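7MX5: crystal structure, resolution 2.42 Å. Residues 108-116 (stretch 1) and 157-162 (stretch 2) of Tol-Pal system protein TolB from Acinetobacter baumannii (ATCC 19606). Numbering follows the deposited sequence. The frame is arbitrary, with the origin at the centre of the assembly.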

ATOM      1  N   SER A 108      -9.072 -20.391 -12.552  1.00 61.36           N
ATOM      2  CA  SER A 108      -7.748 -20.154 -11.983  1.00 79.17           C
ATOM      3  C   SER A 108      -7.626 -18.767 -11.364  1.00 72.68           C
ATOM      4  O   SER A 108      -6.655 -18.045 -11.619  1.00 75.39           O
ATOM      5  CB  SER A 108      -6.678 -20.343 -13.060  1.00 88.58           C
ATOM      6  OG  SER A 108      -7.127 -21.240 -14.063  1.00 82.11           O
ATOM      7  N   ARG A 109      -8.610 -18.385 -10.555  1.00 67.52           N
ATOM      8  CA  ARG A 109      -8.533 -17.151  -9.787  1.00 65.79           C
ATOM      9  C   ARG A 109      -8.460 -17.504  -8.308  1.00 51.67           C
ATOM     10  O   ARG A 109      -9.298 -17.073  -7.511  1.00 52.83           O
ATOM     11  CB  ARG A 109      -9.731 -16.249 -10.089  1.00 71.21           C
ATOM     12  CG  ARG A 109      -9.814 -15.815 -11.545  1.00 64.96           C
ATOM     13  CD  ARG A 109      -8.518 -15.158 -11.992  1.00 65.15           C
ATOM     14  NE  ARG A 109      -8.430 -13.769 -11.558  1.00 89.30           N
ATOM     15  CZ  ARG A 109      -7.399 -13.253 -10.901  1.00 87.67           C
ATOM     16  NH1 ARG A 109      -6.347 -13.987 -10.577  1.00 86.62           N
ATOM     17  NH2 ARG A 109      -7.427 -11.968 -10.559  1.00 78.54           N
ATOM     18  N   ILE A 110      -7.449 -18.284  -7.942  1.00 65.36           N
ATOM     19  CA  ILE A 110      -7.386 -18.904  -6.622  1.00 49.27           C
ATOM     20  C   ILE A 110      -6.734 -17.985  -5.595  1.00 46.83           C
ATOM     21  O   ILE A 110      -7.167 -17.932  -4.441  1.00 47.40           O
ATOM     22  CB  ILE A 110      -6.646 -20.255  -6.736  1.00 48.67           C
ATOM     23  CG1 ILE A 110      -6.375 -20.855  -5.357  1.00 46.92           C
ATOM     24  CG2 ILE A 110      -5.359 -20.101  -7.536  1.00 63.14           C
ATOM     25  CD1 ILE A 110      -7.568 -21.557  -4.765  1.00 54.76           C
ATOM     26  N   ARG A 111      -5.690 -17.248  -5.985  1.00 43.57           N
ATOM     27  CA  ARG A 111      -5.032 -16.351  -5.040  1.00 48.34           C
ATOM     28  C   ARG A 111      -5.941 -15.198  -4.634  1.00 48.88           C
ATOM     29  O   ARG A 111      -5.896 -14.751  -3.482  1.00 40.61           O
ATOM     30  CB  ARG A 111      -3.726 -15.822  -5.634  1.00 41.85           C
ATOM     31  CG  ARG A 111      -2.570 -16.808  -5.554  1.00 35.45           C
ATOM     32  CD  ARG A 111      -1.221 -16.099  -5.592  1.00 38.32           C
ATOM     33  NE  ARG A 111      -0.795 -15.630  -4.278  1.00 45.52           N
ATOM     34  CZ  ARG A 111      -0.406 -16.418  -3.284  1.00 39.49           C
ATOM     35  NH1 ARG A 111      -0.366 -17.734  -3.416  1.00 33.60           N
ATOM     36  NH2 ARG A 111      -0.040 -15.870  -2.128  1.00 38.54           N
ATOM     37  N   GLN A 112      -6.772 -14.708  -5.558  1.00 44.37           N
ATOM     38  CA  GLN A 112      -7.720 -13.656  -5.207  1.00 44.37           C
ATOM     39  C   GLN A 112      -8.817 -14.176  -4.287  1.00 46.43           C
ATOM     40  O   GLN A 112      -9.327 -13.424  -3.449  1.00 38.95           O
ATOM     41  CB  GLN A 112      -8.323 -13.044  -6.474  1.00 34.43           C
ATOM     42  CG  GLN A 112      -9.294 -13.956  -7.207  1.00 61.12           C
ATOM     43  CD  GLN A 112     -10.293 -13.199  -8.058  1.00 73.08           C
ATOM     44  OE1 GLN A 112      -9.918 -12.467  -8.974  1.00 77.09           O
ATOM     45  NE2 GLN A 112     -11.575 -13.374  -7.759  1.00 67.55           N
ATOM     46  N   ALA A 113      -9.184 -15.453  -4.416  1.00 44.52           N
ATOM     47  CA  ALA A 113     -10.225 -16.013  -3.561  1.00 45.26           C
ATOM     48  C   ALA A 113      -9.737 -16.162  -2.126  1.00 43.13           C
ATOM     49  O   ALA A 113     -10.481 -15.879  -1.179  1.00 34.75           O
ATOM     50  CB  ALA A 113     -10.693 -17.359  -4.113  1.00 40.08           C
ATOM     51  N   GLY A 114      -8.491 -16.603  -1.945  1.00 44.37           N
ATOM     52  CA  GLY A 114      -7.944 -16.707  -0.602  1.00 39.13           C
ATOM     53  C   GLY A 114      -7.806 -15.358   0.071  1.00 36.28           C
ATOM     54  O   GLY A 114      -8.040 -15.227   1.275  1.00 37.52           O
ATOM     55  N   HIS A 115      -7.427 -14.334  -0.696  1.00 39.50           N
ATOM     56  CA  HIS A 115      -7.341 -12.991  -0.138  1.00 49.01           C
ATOM     57  C   HIS A 115      -8.717 -12.446   0.221  1.00 41.01           C
ATOM     58  O   HIS A 115      -8.844 -11.672   1.176  1.00 37.89           O
ATOM     59  CB  HIS A 115      -6.631 -12.060  -1.122  1.00 34.95           C
ATOM     60  CG  HIS A 115      -5.206 -12.440  -1.389  1.00 37.09           C
ATOM     61  ND1 HIS A 115      -4.433 -13.118  -0.471  1.00 34.28           N
ATOM     62  CD2 HIS A 115      -4.417 -12.237  -2.470  1.00 35.36           C
ATOM     63  CE1 HIS A 115      -3.229 -13.317  -0.975  1.00 39.63           C
ATOM     64  NE2 HIS A 115      -3.192 -12.791  -2.187  1.00 37.41           N
ATOM     65  N   MET A 116      -9.754 -12.839  -0.523  1.00 45.97           N
ATOM     66  CA  MET A 116     -11.110 -12.419  -0.184  1.00 45.73           C
ATOM     67  C   MET A 116     -11.582 -13.084   1.103  1.00 36.74           C
ATOM     68  O   MET A 116     -12.161 -12.427   1.977  1.00 36.11           O
ATOM     69  CB  MET A 116     -12.065 -12.738  -1.334  1.00 36.06           C
ATOM     70  CG  MET A 116     -11.936 -11.810  -2.529  1.00 48.19           C
ATOM     71  SD  MET A 116     -12.405 -12.610  -4.075  1.00 96.59           S
ATOM     72  CE  MET A 116     -13.959 -11.790  -4.425  1.00 81.50           C
ATOM     73  N   THR A 157      -0.667  -7.622  -2.740  1.00 32.19           N
ATOM     74  CA  THR A 157      -0.086  -7.141  -1.492  1.00 32.38           C
ATOM     75  C   THR A 157       0.994  -8.070  -0.953  1.00 35.65           C
ATOM     76  O   THR A 157       1.767  -7.659  -0.083  1.00 40.46           O
ATOM     77  CB  THR A 157      -1.181  -6.947  -0.442  1.00 38.96           C
ATOM     78  OG1 THR A 157      -1.729  -8.219  -0.076  1.00 37.39           O
ATOM     79  CG2 THR A 157      -2.287  -6.060  -0.991  1.00 35.38           C
ATOM     80  N   ASP A 158       1.066  -9.307  -1.447  1.00 32.62           N
ATOM     81  CA  ASP A 158       2.132 -10.230  -1.084  1.00 34.64           C
ATOM     82  C   ASP A 158       3.203 -10.335  -2.163  1.00 36.98           C
ATOM     83  O   ASP A 158       4.106 -11.171  -2.048  1.00 34.76           O
ATOM     84  CB  ASP A 158       1.556 -11.615  -0.776  1.00 37.68           C
ATOM     85  CG  ASP A 158       0.787 -12.208  -1.946  1.00 44.19           C
ATOM     86  OD1 ASP A 158       0.622 -11.519  -2.975  1.00 39.07           O
ATOM     87  OD2 ASP A 158       0.345 -13.371  -1.834  1.00 41.75           O
ATOM     88  N   GLY A 159       3.121  -9.508  -3.205  1.00 34.48           N
ATOM     89  CA  GLY A 159       4.077  -9.529  -4.290  1.00 32.72           C
ATOM     90  C   GLY A 159       3.775 -10.518  -5.395  1.00 39.84           C
ATOM     91  O   GLY A 159       4.461 -10.498  -6.425  1.00 41.38           O
ATOM     92  N   GLU A 160       2.773 -11.375  -5.222  1.00 34.12           N
ATOM     93  CA  GLU A 160       2.470 -12.386  -6.221  1.00 40.00           C
ATOM     94  C   GLU A 160       1.660 -11.791  -7.368  1.00 33.72           C
ATOM     95  O   GLU A 160       1.044 -10.728  -7.249  1.00 44.23           O
ATOM     96  CB  GLU A 160       1.709 -13.555  -5.592  1.00 42.21           C
ATOM     97  CG  GLU A 160       2.489 -14.301  -4.523  1.00 42.59           C
ATOM     98  CD  GLU A 160       3.646 -15.105  -5.090  1.00 54.83           C
ATOM     99  OE1 GLU A 160       3.677 -15.333  -6.318  1.00 57.60           O
ATOM    100  OE2 GLU A 160       4.528 -15.510  -4.303  1.00 65.75           O
ATOM    101  N   GLN A 161       1.666 -12.505  -8.489  1.00 38.16           N
ATOM    102  CA  GLN A 161       0.978 -12.095  -9.708  1.00 35.58           C
ATOM    103  C   GLN A 161       1.385 -10.686 -10.149  1.00 35.24           C
ATOM    104  O   GLN A 161       0.550  -9.777 -10.187  1.00 42.99           O
ATOM    105  CB  GLN A 161      -0.532 -12.188  -9.531  1.00 30.29           C
ATOM    106  CG  GLN A 161      -0.999 -13.430  -8.789  1.00 37.72           C
ATOM    107  CD  GLN A 161      -2.272 -14.014  -9.368  1.00 50.39           C
ATOM    108  OE1 GLN A 161      -3.374 -13.556  -9.063  1.00 48.40           O
ATOM    109  NE2 GLN A 161      -2.127 -15.032 -10.209  1.00 53.56           N
ATOM    110  N   PRO A 162       2.653 -10.474 -10.493  1.00 37.36           N
ATOM    111  CA  PRO A 162       3.076  -9.145 -10.940  1.00 35.21           C
ATOM    112  C   PRO A 162       2.627  -8.865 -12.364  1.00 39.75           C
ATOM    113  O   PRO A 162       2.581  -9.752 -13.219  1.00 33.91           O
ATOM    114  CB  PRO A 162       4.604  -9.215 -10.845  1.00 26.33           C
ATOM    115  CG  PRO A 162       4.915 -10.645 -11.099  1.00 35.87           C
ATOM    116  CD  PRO A 162       3.756 -11.451 -10.558  1.00 34.60           C
TER
HETATM  117  O   HOH W   1      -1.421 -12.874  -4.028  1.00 30.63           O
HETATM  118  O   HOH W   2      -5.175 -16.499  -8.676  1.00 58.01           O

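The strongest link between the two stretches is the salt bridge from R111 to D158. R111 NH2 donates to D158 OD2 at 2.5 Å, with an N-H...acceptor angle of 164°. The hydrogen bond is short and nearly straight. The carboxylate oxygen meets the guanidinium at its edge, near its plane, where the N-H bonds point. Charge attraction and hydrogen bonding therefore act along the same line.

The other carboxylate oxygen of D158, OD1, also accepts a bond within its own stretch. E160 N donates to D158 OD1 at 3.1 Å, with an N-H...acceptor angle of 163°. This bond ties the carboxylate to the backbone two residues on. G159 lies between them, with phi near 86°. At these backbone angles a CB would be jammed against the carbonyl O of D158, so the turn calls for glycine.

Water 1 joins three side chains. Water 1 accepts from R111 NE at 2.8 Å and donates to D158 OD1 at 2.7 Å. H115 NE2 is hydrogen-bonded to water 1 at 2.6 Å. R111 and D158 are thus connected twice, once directly and once through this water. The water also brings in H115, whose NE2 lies 3.6 Å from D158 OD2, with that oxygen near the plane of the ring. H115 ND1 is hydrogen-bonded elsewhere in the structure.

R111 and H115 are one helical turn apart, and H115 N donates to R111 O at 3.2 Å. Both point CA-to-CB toward stretch 2. This spacing lets the two side chains converge on D158.

Q161 makes a looser polar contact. R109 NH1 donates to Q161 OE1 at 3.4 Å, a weak hydrogen bond despite its angle of 155°. R109 points CA-to-CB away from stretch 2, but the end of its side chain comes nearer. Water 2 adds a second link to Q161: it accepts from R111 N at 2.8 Å and donates weakly to Q161 OE1 at 3.5 Å. One amide oxygen thus receives two weak hydrogen bonds.

Packing completes the contact. E160 places CG over one face of the R111 guanidinium, and its CB approaches R111 NE to 3.5 Å. The aliphatic part of E160 therefore lies against one face of the flat group while D158 binds its edge. Farther out, R111 CB lies 4.1 Å from Q161 OE1. The contact is small, burying 261 Å² over both sides, and R111 has the largest covered area of any residue in it.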